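PDB 1JWQ: N-ACETYLMURAMOYL-L-ALANINE AMIDASE CwlV from Paenibacillus polymyxa, which probably hydrolyses the amide bond between N-acetylmuramic acid and L-alanine in peptidoglycan through its zinc-binding catalytic domain, the part of a longer protein held in this chain. Local coordinates for residues L31-K36 with D159-V164; K66-L71 with R132-P137; I79-S84 with G144-A149; T92-Q97 with K110-A115. All blocks are in the same frame, centred on the assembly; numbering follows the deposited sequence.

How the interactions relate
The four contacts join the layers of one alpha-beta-alpha catalytic domain around its mixed sheet. Interaction 3 pairs strands 75-82 and 138-145 and holds H80 of the zinc site, which H10 and E26 complete. Interaction 1, with its centre about 15 Å from that of interaction 3, packs two helices against the same sheet and touches interaction 3 where M33 CB lies 3.9 Å from I79 CG2. Interaction 4 touches interaction 1 through V164 and F112, and interaction 3 where E93 OE2 is 2.6 Å from Y145 OH. Interaction 2 is remote from interaction 3, centres about 26 Å apart, but reaches interaction 4 at R132 and Q97.

Interaction 1: residues L31-K36 with D159-V164; sequences LAMALK and DFQNRV
Two successive bends, at chi2 and chi3, fold the side chain of M33 back so that its thioether crosses Q161, while the chain of K36 stays extended until chi4 (-64°) turns NZ toward N162. M33 SD settles 3.6 Å from Q161 CB, and its methyl carbon CE goes further over the partner helix, lying 3.6 Å from Q161 O and 3.8 Å from V164 CG1. M33 meets V164 at about a right angle, a small apolar patch on the inner side of the pair. On the outer side K36 NZ donates to N162 OD1 at 2.7 Å, with a C=O...N angle of 126° and the ammonium nitrogen tilted from the plane of the amide. The same lysine lays its aliphatic part across Q161 at roughly a right angle, CE coming within 3.3 Å of Q161 OE1; A32 CB approaches that oxygen as well. The other end of the Q161 amide is held by L155, whose carbonyl accepts from NE2.

Helices 26-42 and 158-176 thus touch along short segments whose axes pass 9.5 Å apart at -48°, both on one side of the central sheet. A165 and I168, farther along helix 158-176, also touch M33. K36 NZ also forms a salt bridge with E158, at the start of the second helix, so one ammonium group is gripped by a carboxylate and an amide oxygen. This pairing would tend to keep the lysine protonated, and its charge probably makes the CE hydrogens more positive, which would favour their closeness to Q161 OE1.

Interaction 2: residues K66-L71 with R132-P137; sequences KVAENL and RETTMP
On helix 61-70, one of the helices flanking the central sheet, E69 reaches across to the loop that leads from helix 129-132 into strand 138-145 and takes hold of T135 with both carboxylate oxygens. The backbone N of T135 donates to E69 OE1 at 2.7 Å, approaching on the syn side but 30° out of the carboxylate plane. T135 OG1 donates to E69 OE2 at 2.6 Å, and that oxygen receives it on its syn lone pair. A bend at chi2 (-54°) brings E69 CD round to the loop, so the carboxylate meets one residue through its main chain and its hydroxyl together. Carbon groups crowd the first oxygen: T134 CA lies 3.1 Å from E69 OE1, and M136 CE comes within 3.2 Å of the same atom.

Behind this polar pair, M136 doubles back at chi2 and chi3, placing CE 3.5 Å from A68 O and SD 4.0 Å from A68 CB. The loop is thereby tied to the helix just before its chain enters the sheet, and the side chain of F76, on strand 75-82, touches A68, T134 and M136. An alanine in place of E69 would probably leave the N-H and hydroxyl of T135 without their acceptors and set that threonine side chain free to turn. T134 sends its own hydroxyl elsewhere, to the carbonyl of V130 in the preceding helix.

Interaction 3: residues I79-S84 with G144-A149; sequences IHANSS and GYLSNA. With ZN (zinc ion), chain B.
N82 and Y145 form the dense half of this contact, where two neighbouring parallel strands end. N82 N donates to G144 O at 2.7 Å, and L146 N returns a bond to N82 O at 2.8 Å, so N82 is held by bonds on both sides of the bridge to Y145. The side chains of the bridged pair point the same way. N82 CB sits 3.5 Å from the centroid of the Y145 ring, 5° off its normal, a CH-pi contact over the face, and the amide stacks on the ring with planes 19° apart. A81 CB turns to L146 CD1, 3.5 Å off.

Beyond N82 the strands give way to a looser arrangement. Y145 to N148 make a type I turn, and S147 OG, folded between its own N and carbonyl carbon, accepts from S84 N at 2.9 Å. S83 is exposed here, its OG no nearer than 3.8 Å to S147 CB.

H80 turns its ring away from the turn to the zinc ion, bound by ND1 at 2.2 Å alongside H10, E26 and two waters; one of these waters donates to A81 O. Helices 26-42 and 149-155 pack on A81 and L146, with F29 and L155 on A81, and E26, E152 and L155 on L146. On the face bearing N82 and Y145, Y145 OH bonds to E93 of strand 92-96, which runs antiparallel to strand 138-145.

Interaction 4: residues T92-Q97 with K110-A115; sequences TETYYQ and KYFAPA
Strand 92-96 and the helix segment 110-115 run almost antiparallel, their axes 8.8 Å apart at 161°, with T92 nearest A113 in the backbone register. The contact itself is carried by F112, whose ring meets two threonines of the strand. CG stands anti to the backbone N (chi1 164°), which starts the side chain off on its way to the strand; the ring beyond it reaches T92 and T94. T92 CG2 comes tip to tip with it, 3.3 Å from F112 CE1 and 3.4 Å from F112 CZ. T94 slides past in the opposite direction and sets OG1 at the rim, close to the ring plane and 3.4 Å from F112 CD1. E93 O lies at the same edge, 4.0 Å from F112 CE1, so two oxygens face the weakly positive C-H rim.

The pair opens a beta-alpha-beta unit in which strand 92-96 leads through helix 102-116 to strand 120-125, its neighbour in the sheet. Both threonine hydroxyls are engaged outside the contact, T92 OG1 with V143 O and the hydroxyl of T116, and T94 OG1 with ND1 of H109. V164 and I168 of helix 158-176 and L141 of strand 138-145 also pack against F112. An alanine in place of F112 would probably open a gap between the T92 methyl group and V164. The helix is kinked at P114, whose N makes no bond to the preceding turn, and A115 N reaches F112 O only weakly. E93 points its side chain away from the helix, where its carboxylate accepts from Y95 OH and forms a salt bridge with R121.

Interaction 1: residues L31-K36 with D159-V164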
loop_
_atom_site.group_PDB
_atom_site.type_symbol
_atom_site.label_atom_id
_atom_site.label_comp_id
_atom_site.label_asym_id
_atom_site.label_seq_id
_atom_site.Cartn_x
_atom_site.Cartn_y
_atom_site.Cartn_z
ATOM N N LEU A 31 3.663 1.679 7.712
ATOM C CA LEU A 31 4.989 1.106 7.909
ATOM C C LEU A 31 4.900 -0.370 8.292
ATOM O O LEU A 31 5.600 -1.203 7.727
ATOM C CB LEU A 31 5.736 1.880 8.993
ATOM C CG LEU A 31 7.140 1.359 9.317
ATOM C CD1 LEU A 31 8.016 1.422 8.071
ATOM C CD2 LEU A 31 7.737 2.204 10.428
ATOM N N ALA A 32 4.039 -0.687 9.254
ATOM C CA ALA A 32 3.871 -2.069 9.694
ATOM C C ALA A 32 3.523 -2.966 8.508
ATOM O O ALA A 32 4.025 -4.087 8.391
ATOM C CB ALA A 32 2.771 -2.152 10.765
ATOM N N MET A 33 2.663 -2.467 7.625
ATOM C CA MET A 33 2.259 -3.230 6.448
ATOM C C MET A 33 3.420 -3.392 5.471
ATOM O O MET A 33 3.669 -4.487 4.972
ATOM C CB MET A 33 1.087 -2.542 5.738
ATOM C CG MET A 33 -0.223 -2.611 6.502
ATOM S SD MET A 33 -0.700 -4.317 6.845
ATOM C CE MET A 33 -0.573 -5.027 5.215
ATOM N N ALA A 34 4.123 -2.296 5.201
ATOM C CA ALA A 34 5.257 -2.327 4.286
ATOM C C ALA A 34 6.315 -3.316 4.762
ATOM O O ALA A 34 6.864 -4.085 3.971
ATOM C CB ALA A 34 5.862 -0.931 4.149
ATOM N N LEU A 35 6.599 -3.304 6.059
ATOM C CA LEU A 35 7.601 -4.207 6.615
ATOM C C LEU A 35 7.165 -5.666 6.495
ATOM O O LEU A 35 7.984 -6.543 6.229
ATOM C CB LEU A 35 7.872 -3.859 8.082
ATOM C CG LEU A 35 8.506 -2.486 8.318
ATOM C CD1 LEU A 35 8.705 -2.264 9.802
ATOM C CD2 LEU A 35 9.839 -2.392 7.578
ATOM N N LYS A 36 5.878 -5.925 6.697
ATOM C CA LYS A 36 5.367 -7.288 6.590
ATOM C C LYS A 36 5.422 -7.773 5.144
ATOM O O LYS A 36 5.789 -8.919 4.880
ATOM C CB LYS A 36 3.934 -7.370 7.122
ATOM C CG LYS A 36 3.838 -7.339 8.638
ATOM C CD LYS A 36 2.393 -7.295 9.107
ATOM C CE LYS A 36 2.295 -7.215 10.633
ATOM N NZ LYS A 36 2.852 -8.433 11.281
ATOM N N ASP A 159 -3.314 -10.148 13.063
ATOM C CA ASP A 159 -3.697 -11.192 12.123
ATOM C C ASP A 159 -4.191 -10.590 10.815
ATOM O O ASP A 159 -3.877 -11.090 9.736
ATOM C CB ASP A 159 -4.767 -12.100 12.734
ATOM C CG ASP A 159 -4.286 -12.789 13.996
ATOM O OD1 ASP A 159 -3.113 -13.223 14.024
ATOM O OD2 ASP A 159 -5.077 -12.907 14.956
ATOM N N PHE A 160 -4.963 -9.514 10.919
ATOM C CA PHE A 160 -5.484 -8.823 9.744
ATOM C C PHE A 160 -4.314 -8.372 8.878
ATOM O O PHE A 160 -4.277 -8.641 7.678
ATOM C CB PHE A 160 -6.298 -7.595 10.171
ATOM C CG PHE A 160 -6.668 -6.681 9.031
ATOM C CD1 PHE A 160 -7.779 -6.946 8.236
ATOM C CD2 PHE A 160 -5.893 -5.559 8.744
ATOM C CE1 PHE A 160 -8.111 -6.108 7.171
ATOM C CE2 PHE A 160 -6.217 -4.716 7.680
ATOM C CZ PHE A 160 -7.329 -4.994 6.894
ATOM N N GLN A 161 -3.358 -7.689 9.499
ATOM C CA GLN A 161 -2.189 -7.190 8.782
ATOM C C GLN A 161 -1.422 -8.300 8.080
ATOM O O GLN A 161 -1.041 -8.162 6.920
ATOM C CB GLN A 161 -1.255 -6.443 9.738
ATOM C CG GLN A 161 -1.924 -5.286 10.459
ATOM C CD GLN A 161 -0.945 -4.399 11.203
ATOM O OE1 GLN A 161 0.209 -4.769 11.419
ATOM N NE2 GLN A 161 -1.409 -3.223 11.615
ATOM N N ASN A 162 -1.196 -9.406 8.778
ATOM C CA ASN A 162 -0.461 -10.514 8.185
ATOM C C ASN A 162 -1.177 -11.092 6.975
ATOM O O ASN A 162 -0.552 -11.411 5.967
ATOM C CB ASN A 162 -0.225 -11.612 9.225
ATOM C CG ASN A 162 0.773 -11.193 10.283
ATOM O OD1 ASN A 162 1.798 -10.585 9.972
ATOM N ND2 ASN A 162 0.488 -11.526 11.539
ATOM N N ARG A 163 -2.493 -11.222 7.084
ATOM C CA ARG A 163 -3.308 -11.762 6.008
ATOM C C ARG A 163 -3.283 -10.829 4.796
ATOM O O ARG A 163 -3.118 -11.265 3.654
ATOM C CB ARG A 163 -4.742 -11.931 6.501
ATOM C CG ARG A 163 -5.669 -12.566 5.499
ATOM C CD ARG A 163 -7.096 -12.186 5.809
ATOM N NE ARG A 163 -7.366 -12.167 7.243
ATOM C CZ ARG A 163 -8.256 -11.361 7.809
ATOM N NH1 ARG A 163 -8.946 -10.511 7.059
ATOM N NH2 ARG A 163 -8.477 -11.425 9.115
ATOM N N VAL A 164 -3.441 -9.538 5.062
ATOM C CA VAL A 164 -3.447 -8.530 4.011
ATOM C C VAL A 164 -2.068 -8.386 3.383
ATOM O O VAL A 164 -1.950 -8.224 2.171
ATOM C CB VAL A 164 -3.918 -7.171 4.568
ATOM C CG1 VAL A 164 -3.790 -6.088 3.505
ATOM C CG2 VAL A 164 -5.370 -7.286 5.021
#

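Interaction 2: residues K66-L71 with R132-P137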
loop_
_atom_site.group_PDB
_atom_site.type_symbol
_atom_site.label_atom_id
_atom_site.label_comp_id
_atom_site.label_asym_id
_atom_site.label_seq_id
_atom_site.Cartn_x
_atom_site.Cartn_y
_atom_site.Cartn_z
ATOM N N LYS A 66 11.373 9.268 -6.851
ATOM C CA LYS A 66 12.754 9.236 -7.324
ATOM C C LYS A 66 13.434 7.895 -7.068
ATOM O O LYS A 66 14.177 7.396 -7.915
ATOM C CB LYS A 66 13.566 10.367 -6.689
ATOM C CG LYS A 66 14.967 10.503 -7.277
ATOM C CD LYS A 66 15.535 11.902 -7.073
ATOM C CE LYS A 66 15.651 12.264 -5.606
ATOM N NZ LYS A 66 16.224 13.631 -5.426
ATOM N N VAL A 67 13.184 7.306 -5.905
ATOM C CA VAL A 67 13.773 6.013 -5.584
ATOM C C VAL A 67 13.321 4.975 -6.605
ATOM O O VAL A 67 14.127 4.220 -7.147
ATOM C CB VAL A 67 13.343 5.527 -4.182
ATOM C CG1 VAL A 67 13.864 4.117 -3.937
ATOM C CG2 VAL A 67 13.865 6.481 -3.123
ATOM N N ALA A 68 12.018 4.938 -6.859
ATOM C CA ALA A 68 11.461 3.992 -7.810
ATOM C C ALA A 68 12.055 4.201 -9.198
ATOM O O ALA A 68 12.433 3.241 -9.862
ATOM C CB ALA A 68 9.940 4.128 -7.858
ATOM N N GLU A 69 12.150 5.454 -9.633
ATOM C CA GLU A 69 12.699 5.738 -10.956
ATOM C C GLU A 69 14.182 5.408 -11.050
ATOM O O GLU A 69 14.624 4.756 -11.997
ATOM C CB GLU A 69 12.478 7.206 -11.324
ATOM C CG GLU A 69 11.011 7.589 -11.390
ATOM C CD GLU A 69 10.231 6.683 -12.319
ATOM O OE1 GLU A 69 9.150 6.203 -11.917
ATOM O OE2 GLU A 69 10.699 6.451 -13.455
ATOM N N ASN A 70 14.947 5.857 -10.061
ATOM C CA ASN A 70 16.385 5.620 -10.049
ATOM C C ASN A 70 16.768 4.141 -9.994
ATOM O O ASN A 70 17.712 3.719 -10.658
ATOM C CB ASN A 70 17.031 6.378 -8.887
ATOM C CG ASN A 70 18.523 6.113 -8.775
ATOM O OD1 ASN A 70 18.960 5.327 -7.936
ATOM N ND2 ASN A 70 19.309 6.758 -9.635
ATOM N N LEU A 71 16.042 3.354 -9.206
ATOM C CA LEU A 71 16.334 1.928 -9.093
ATOM C C LEU A 71 15.636 1.111 -10.178
ATOM O O LEU A 71 15.716 -0.123 -10.192
ATOM C CB LEU A 71 15.927 1.418 -7.707
ATOM C CG LEU A 71 16.580 2.150 -6.530
ATOM C CD1 LEU A 71 16.145 1.502 -5.212
ATOM C CD2 LEU A 71 18.097 2.099 -6.674
ATOM N N ARG A 132 1.340 8.826 -10.188
ATOM C CA ARG A 132 1.263 9.634 -11.401
ATOM C C ARG A 132 2.640 9.889 -12.005
ATOM O O ARG A 132 2.835 9.741 -13.211
ATOM C CB ARG A 132 0.627 10.990 -11.098
ATOM C CG ARG A 132 0.672 11.953 -12.277
ATOM C CD ARG A 132 0.122 13.320 -11.904
ATOM N NE ARG A 132 0.967 14.009 -10.933
ATOM C CZ ARG A 132 0.556 14.415 -9.735
ATOM N NH1 ARG A 132 -0.695 14.201 -9.351
ATOM N NH2 ARG A 132 1.395 15.041 -8.921
ATOM N N GLU A 133 3.583 10.285 -11.153
ATOM C CA GLU A 133 4.936 10.614 -11.585
ATOM C C GLU A 133 5.845 9.414 -11.810
ATOM O O GLU A 133 6.911 9.546 -12.411
ATOM C CB GLU A 133 5.569 11.587 -10.588
ATOM C CG GLU A 133 4.777 12.884 -10.453
ATOM C CD GLU A 133 4.632 13.624 -11.777
ATOM O OE1 GLU A 133 3.558 14.214 -12.025
ATOM O OE2 GLU A 133 5.595 13.621 -12.569
ATOM N N THR A 134 5.426 8.250 -11.329
ATOM C CA THR A 134 6.201 7.032 -11.530
ATOM C C THR A 134 6.005 6.616 -12.984
ATOM O O THR A 134 5.003 6.981 -13.605
ATOM C CB THR A 134 5.719 5.907 -10.601
ATOM O OG1 THR A 134 4.324 6.081 -10.325
ATOM C CG2 THR A 134 6.510 5.923 -9.294
ATOM N N THR A 135 6.957 5.863 -13.527
ATOM C CA THR A 135 6.872 5.426 -14.917
ATOM C C THR A 135 6.647 3.928 -15.072
ATOM O O THR A 135 6.466 3.442 -16.187
ATOM C CB THR A 135 8.142 5.794 -15.701
ATOM O OG1 THR A 135 9.260 5.087 -15.151
ATOM C CG2 THR A 135 8.405 7.294 -15.621
ATOM N N MET A 136 6.687 3.194 -13.963
ATOM C CA MET A 136 6.447 1.758 -14.006
ATOM C C MET A 136 5.054 1.525 -13.425
ATOM O O MET A 136 4.457 2.444 -12.860
ATOM C CB MET A 136 7.499 0.998 -13.176
ATOM C CG MET A 136 7.389 1.158 -11.652
ATOM S SD MET A 136 7.837 2.793 -11.011
ATOM C CE MET A 136 9.513 3.009 -11.722
ATOM N N PRO A 137 4.509 0.304 -13.564
ATOM C CA PRO A 137 3.173 0.062 -13.008
ATOM C C PRO A 137 3.167 0.472 -11.544
ATOM O O PRO A 137 3.997 0.012 -10.763
ATOM C CB PRO A 137 2.987 -1.437 -13.210
ATOM C CG PRO A 137 3.696 -1.667 -14.512
ATOM C CD PRO A 137 4.982 -0.866 -14.327
#

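Interaction 3: residues I79-S84 with G144-A149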
loop_
_atom_site.group_PDB
_atom_site.type_symbol
_atom_site.label_atom_id
_atom_site.label_comp_id
_atom_site.label_asym_id
_atom_site.label_seq_id
_atom_site.Cartn_x
_atom_site.Cartn_y
_atom_site.Cartn_z
ATOM N N ILE A 79 1.306 2.065 0.211
ATOM C CA ILE A 79 0.332 1.566 1.170
ATOM C C ILE A 79 -0.173 2.680 2.077
ATOM O O ILE A 79 0.608 3.409 2.688
ATOM C CB ILE A 79 0.935 0.432 2.023
ATOM C CG1 ILE A 79 1.385 -0.716 1.111
ATOM C CG2 ILE A 79 -0.099 -0.068 3.019
ATOM C CD1 ILE A 79 2.048 -1.874 1.857
ATOM N N HIS A 80 -1.492 2.797 2.143
ATOM C CA HIS A 80 -2.148 3.832 2.927
ATOM C C HIS A 80 -3.381 3.305 3.653
ATOM O O HIS A 80 -3.811 2.172 3.444
ATOM C CB HIS A 80 -2.589 4.970 2.000
ATOM C CG HIS A 80 -1.459 5.781 1.451
ATOM N ND1 HIS A 80 -1.146 7.034 1.928
ATOM C CD2 HIS A 80 -0.570 5.521 0.463
ATOM C CE1 HIS A 80 -0.115 7.515 1.258
ATOM N NE2 HIS A 80 0.254 6.617 0.362
ATOM N N ALA A 81 -3.933 4.153 4.516
ATOM C CA ALA A 81 -5.153 3.859 5.258
ATOM C C ALA A 81 -5.994 5.102 4.987
ATOM O O ALA A 81 -5.466 6.219 4.954
ATOM C CB ALA A 81 -4.870 3.709 6.746
ATOM N N ASN A 82 -7.292 4.903 4.795
ATOM C CA ASN A 82 -8.215 5.978 4.447
ATOM C C ASN A 82 -8.882 6.695 5.621
ATOM O O ASN A 82 -8.798 6.263 6.770
ATOM C CB ASN A 82 -9.292 5.395 3.526
ATOM C CG ASN A 82 -9.627 6.297 2.357
ATOM O OD1 ASN A 82 -10.102 5.825 1.322
ATOM N ND2 ASN A 82 -9.397 7.592 2.513
ATOM N N SER A 83 -9.551 7.799 5.311
ATOM C CA SER A 83 -10.259 8.573 6.318
ATOM C C SER A 83 -11.388 9.326 5.642
ATOM O O SER A 83 -11.245 9.794 4.509
ATOM C CB SER A 83 -9.323 9.561 7.009
ATOM O OG SER A 83 -9.957 10.130 8.141
ATOM N N SER A 84 -12.511 9.435 6.343
ATOM C CA SER A 84 -13.687 10.119 5.826
ATOM C C SER A 84 -14.317 10.996 6.900
ATOM O O SER A 84 -14.140 10.745 8.088
ATOM C CB SER A 84 -14.715 9.091 5.355
ATOM O OG SER A 84 -15.967 9.702 5.080
ATOM N N GLY A 144 -8.133 0.392 4.398
ATOM C CA GLY A 144 -9.400 0.505 5.096
ATOM C C GLY A 144 -9.516 1.891 5.695
ATOM O O GLY A 144 -8.587 2.691 5.577
ATOM N N TYR A 145 -10.641 2.177 6.345
ATOM C CA TYR A 145 -10.868 3.493 6.946
ATOM C C TYR A 145 -10.565 3.556 8.432
ATOM O O TYR A 145 -11.130 2.806 9.223
ATOM C CB TYR A 145 -12.318 3.932 6.706
ATOM C CG TYR A 145 -12.565 4.401 5.297
ATOM C CD1 TYR A 145 -12.689 5.759 5.008
ATOM C CD2 TYR A 145 -12.626 3.489 4.242
ATOM C CE1 TYR A 145 -12.867 6.203 3.697
ATOM C CE2 TYR A 145 -12.798 3.917 2.932
ATOM C CZ TYR A 145 -12.919 5.272 2.666
ATOM O OH TYR A 145 -13.089 5.689 1.366
ATOM N N LEU A 146 -9.673 4.471 8.801
ATOM C CA LEU A 146 -9.292 4.659 10.192
ATOM C C LEU A 146 -10.322 5.526 10.904
ATOM O O LEU A 146 -10.264 5.698 12.119
ATOM C CB LEU A 146 -7.922 5.333 10.277
ATOM C CG LEU A 146 -6.773 4.526 9.668
ATOM C CD1 LEU A 146 -5.465 5.291 9.823
ATOM C CD2 LEU A 146 -6.684 3.174 10.366
ATOM N N SER A 147 -11.251 6.077 10.129
ATOM C CA SER A 147 -12.303 6.939 10.660
ATOM C C SER A 147 -13.507 6.141 11.157
ATOM O O SER A 147 -14.441 6.700 11.735
ATOM C CB SER A 147 -12.741 7.942 9.584
ATOM O OG SER A 147 -12.815 7.322 8.314
ATOM N N ASN A 148 -13.483 4.834 10.917
ATOM C CA ASN A 148 -14.546 3.939 11.360
ATOM C C ASN A 148 -13.983 3.169 12.551
ATOM O O ASN A 148 -12.926 2.556 12.455
ATOM C CB ASN A 148 -14.944 2.981 10.230
ATOM C CG ASN A 148 -15.933 1.921 10.676
ATOM O OD1 ASN A 148 -15.555 0.914 11.274
ATOM N ND2 ASN A 148 -17.213 2.146 10.392
ATOM N N ALA A 149 -14.687 3.218 13.676
ATOM C CA ALA A 149 -14.234 2.553 14.894
ATOM C C ALA A 149 -13.862 1.084 14.728
ATOM O O ALA A 149 -12.763 0.671 15.104
ATOM C CB ALA A 149 -15.287 2.697 15.988
HETATM ZN ZN ZN B . -2.368 8.220 3.281
HETATM O O HOH W 1 -4.336 7.971 2.888
HETATM O O HOH W 2 -2.628 9.834 1.728
#

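Interaction 4: residues T92-Q97 with K110-A115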
loop_
_atom_site.group_PDB
_atom_site.type_symbol
_atom_site.label_atom_id
_atom_site.label_comp_id
_atom_site.label_asym_id
_atom_site.label_seq_id
_atom_site.Cartn_x
_atom_site.Cartn_y
_atom_site.Cartn_z
ATOM N N THR A 92 -12.118 -1.232 1.244
ATOM C CA THR A 92 -10.796 -1.298 0.641
ATOM C C THR A 92 -10.834 -0.773 -0.795
ATOM O O THR A 92 -11.720 -1.138 -1.575
ATOM C CB THR A 92 -10.307 -2.755 0.628
ATOM O OG1 THR A 92 -10.257 -3.243 1.974
ATOM C CG2 THR A 92 -8.944 -2.856 -0.009
ATOM N N GLU A 93 -9.860 0.070 -1.138
ATOM C CA GLU A 93 -9.772 0.650 -2.473
ATOM C C GLU A 93 -8.351 0.536 -3.038
ATOM O O GLU A 93 -7.362 0.618 -2.290
ATOM C CB GLU A 93 -10.177 2.130 -2.427
ATOM C CG GLU A 93 -11.252 2.449 -1.386
ATOM C CD GLU A 93 -11.506 3.942 -1.216
ATOM O OE1 GLU A 93 -10.580 4.751 -1.462
ATOM O OE2 GLU A 93 -12.635 4.320 -0.818
ATOM N N THR A 94 -8.267 0.361 -4.357
ATOM C CA THR A 94 -6.994 0.252 -5.061
ATOM C C THR A 94 -7.019 1.335 -6.122
ATOM O O THR A 94 -7.972 1.414 -6.888
ATOM C CB THR A 94 -6.841 -1.098 -5.753
ATOM O OG1 THR A 94 -6.784 -2.136 -4.764
ATOM C CG2 THR A 94 -5.555 -1.106 -6.584
ATOM N N TYR A 95 -5.991 2.177 -6.145
ATOM C CA TYR A 95 -5.908 3.274 -7.105
ATOM C C TYR A 95 -4.783 3.145 -8.124
ATOM O O TYR A 95 -3.711 2.621 -7.825
ATOM C CB TYR A 95 -5.694 4.599 -6.379
ATOM C CG TYR A 95 -6.856 5.058 -5.550
ATOM C CD1 TYR A 95 -6.988 4.677 -4.216
ATOM C CD2 TYR A 95 -7.824 5.893 -6.100
ATOM C CE1 TYR A 95 -8.059 5.124 -3.447
ATOM C CE2 TYR A 95 -8.893 6.345 -5.347
ATOM C CZ TYR A 95 -9.006 5.961 -4.024
ATOM O OH TYR A 95 -10.056 6.433 -3.274
ATOM N N TYR A 96 -5.039 3.654 -9.326
ATOM C CA TYR A 96 -4.053 3.682 -10.400
ATOM C C TYR A 96 -4.235 5.087 -10.974
ATOM O O TYR A 96 -5.268 5.720 -10.733
ATOM C CB TYR A 96 -4.371 2.649 -11.489
ATOM C CG TYR A 96 -5.546 3.044 -12.354
ATOM C CD1 TYR A 96 -6.857 2.816 -11.933
ATOM C CD2 TYR A 96 -5.352 3.720 -13.560
ATOM C CE1 TYR A 96 -7.943 3.258 -12.692
ATOM C CE2 TYR A 96 -6.425 4.165 -14.319
ATOM C CZ TYR A 96 -7.717 3.931 -13.877
ATOM O OH TYR A 96 -8.777 4.384 -14.620
ATOM N N GLN A 97 -3.251 5.585 -11.717
ATOM C CA GLN A 97 -3.371 6.914 -12.320
ATOM C C GLN A 97 -3.061 6.853 -13.806
ATOM O O GLN A 97 -3.584 7.645 -14.588
ATOM C CB GLN A 97 -2.432 7.919 -11.639
ATOM C CG GLN A 97 -2.718 9.400 -11.954
ATOM C CD GLN A 97 -2.139 9.881 -13.281
ATOM O OE1 GLN A 97 -1.045 9.479 -13.686
ATOM N NE2 GLN A 97 -2.864 10.774 -13.951
ATOM N N LYS A 110 -7.177 -8.253 -7.151
ATOM C CA LYS A 110 -7.647 -9.639 -7.147
ATOM C C LYS A 110 -7.225 -10.396 -5.884
ATOM O O LYS A 110 -7.998 -11.176 -5.326
ATOM C CB LYS A 110 -7.112 -10.368 -8.386
ATOM C CG LYS A 110 -7.614 -11.799 -8.557
ATOM C CD LYS A 110 -6.986 -12.461 -9.777
ATOM C CE LYS A 110 -7.701 -13.761 -10.143
ATOM N NZ LYS A 110 -7.840 -14.686 -8.986
ATOM N N TYR A 111 -6.003 -10.160 -5.424
ATOM C CA TYR A 111 -5.507 -10.851 -4.234
ATOM C C TYR A 111 -5.553 -10.010 -2.971
ATOM O O TYR A 111 -5.734 -10.523 -1.863
ATOM C CB TYR A 111 -4.078 -11.334 -4.480
ATOM C CG TYR A 111 -3.989 -12.264 -5.660
ATOM C CD1 TYR A 111 -3.707 -11.778 -6.938
ATOM C CD2 TYR A 111 -4.259 -13.624 -5.516
ATOM C CE1 TYR A 111 -3.702 -12.627 -8.044
ATOM C CE2 TYR A 111 -4.258 -14.476 -6.609
ATOM C CZ TYR A 111 -3.980 -13.972 -7.869
ATOM O OH TYR A 111 -3.989 -14.817 -8.956
ATOM N N PHE A 112 -5.395 -8.709 -3.150
ATOM C CA PHE A 112 -5.399 -7.764 -2.046
ATOM C C PHE A 112 -6.782 -7.568 -1.412
ATOM O O PHE A 112 -6.947 -7.717 -0.199
ATOM C CB PHE A 112 -4.837 -6.433 -2.563
ATOM C CG PHE A 112 -5.119 -5.256 -1.683
ATOM C CD1 PHE A 112 -5.712 -4.114 -2.215
ATOM C CD2 PHE A 112 -4.766 -5.265 -0.338
ATOM C CE1 PHE A 112 -5.948 -2.999 -1.423
ATOM C CE2 PHE A 112 -4.998 -4.151 0.462
ATOM C CZ PHE A 112 -5.586 -3.018 -0.078
ATOM N N ALA A 113 -7.775 -7.247 -2.235
ATOM C CA ALA A 113 -9.125 -6.997 -1.744
ATOM C C ALA A 113 -9.733 -8.113 -0.889
ATOM O O ALA A 113 -10.193 -7.864 0.224
ATOM C CB ALA A 113 -10.048 -6.668 -2.921
ATOM N N PRO A 114 -9.751 -9.356 -1.395
ATOM C CA PRO A 114 -10.327 -10.454 -0.609
ATOM C C PRO A 114 -9.605 -10.668 0.716
ATOM O O PRO A 114 -10.207 -11.109 1.694
ATOM C CB PRO A 114 -10.177 -11.658 -1.538
ATOM C CG PRO A 114 -10.246 -11.040 -2.903
ATOM C CD PRO A 114 -9.373 -9.822 -2.739
ATOM N N ALA A 115 -8.314 -10.350 0.746
ATOM C CA ALA A 115 -7.520 -10.519 1.957
ATOM C C ALA A 115 -7.951 -9.597 3.096
ATOM O O ALA A 115 -7.857 -9.973 4.260
ATOM C CB ALA A 115 -6.033 -10.319 1.647
#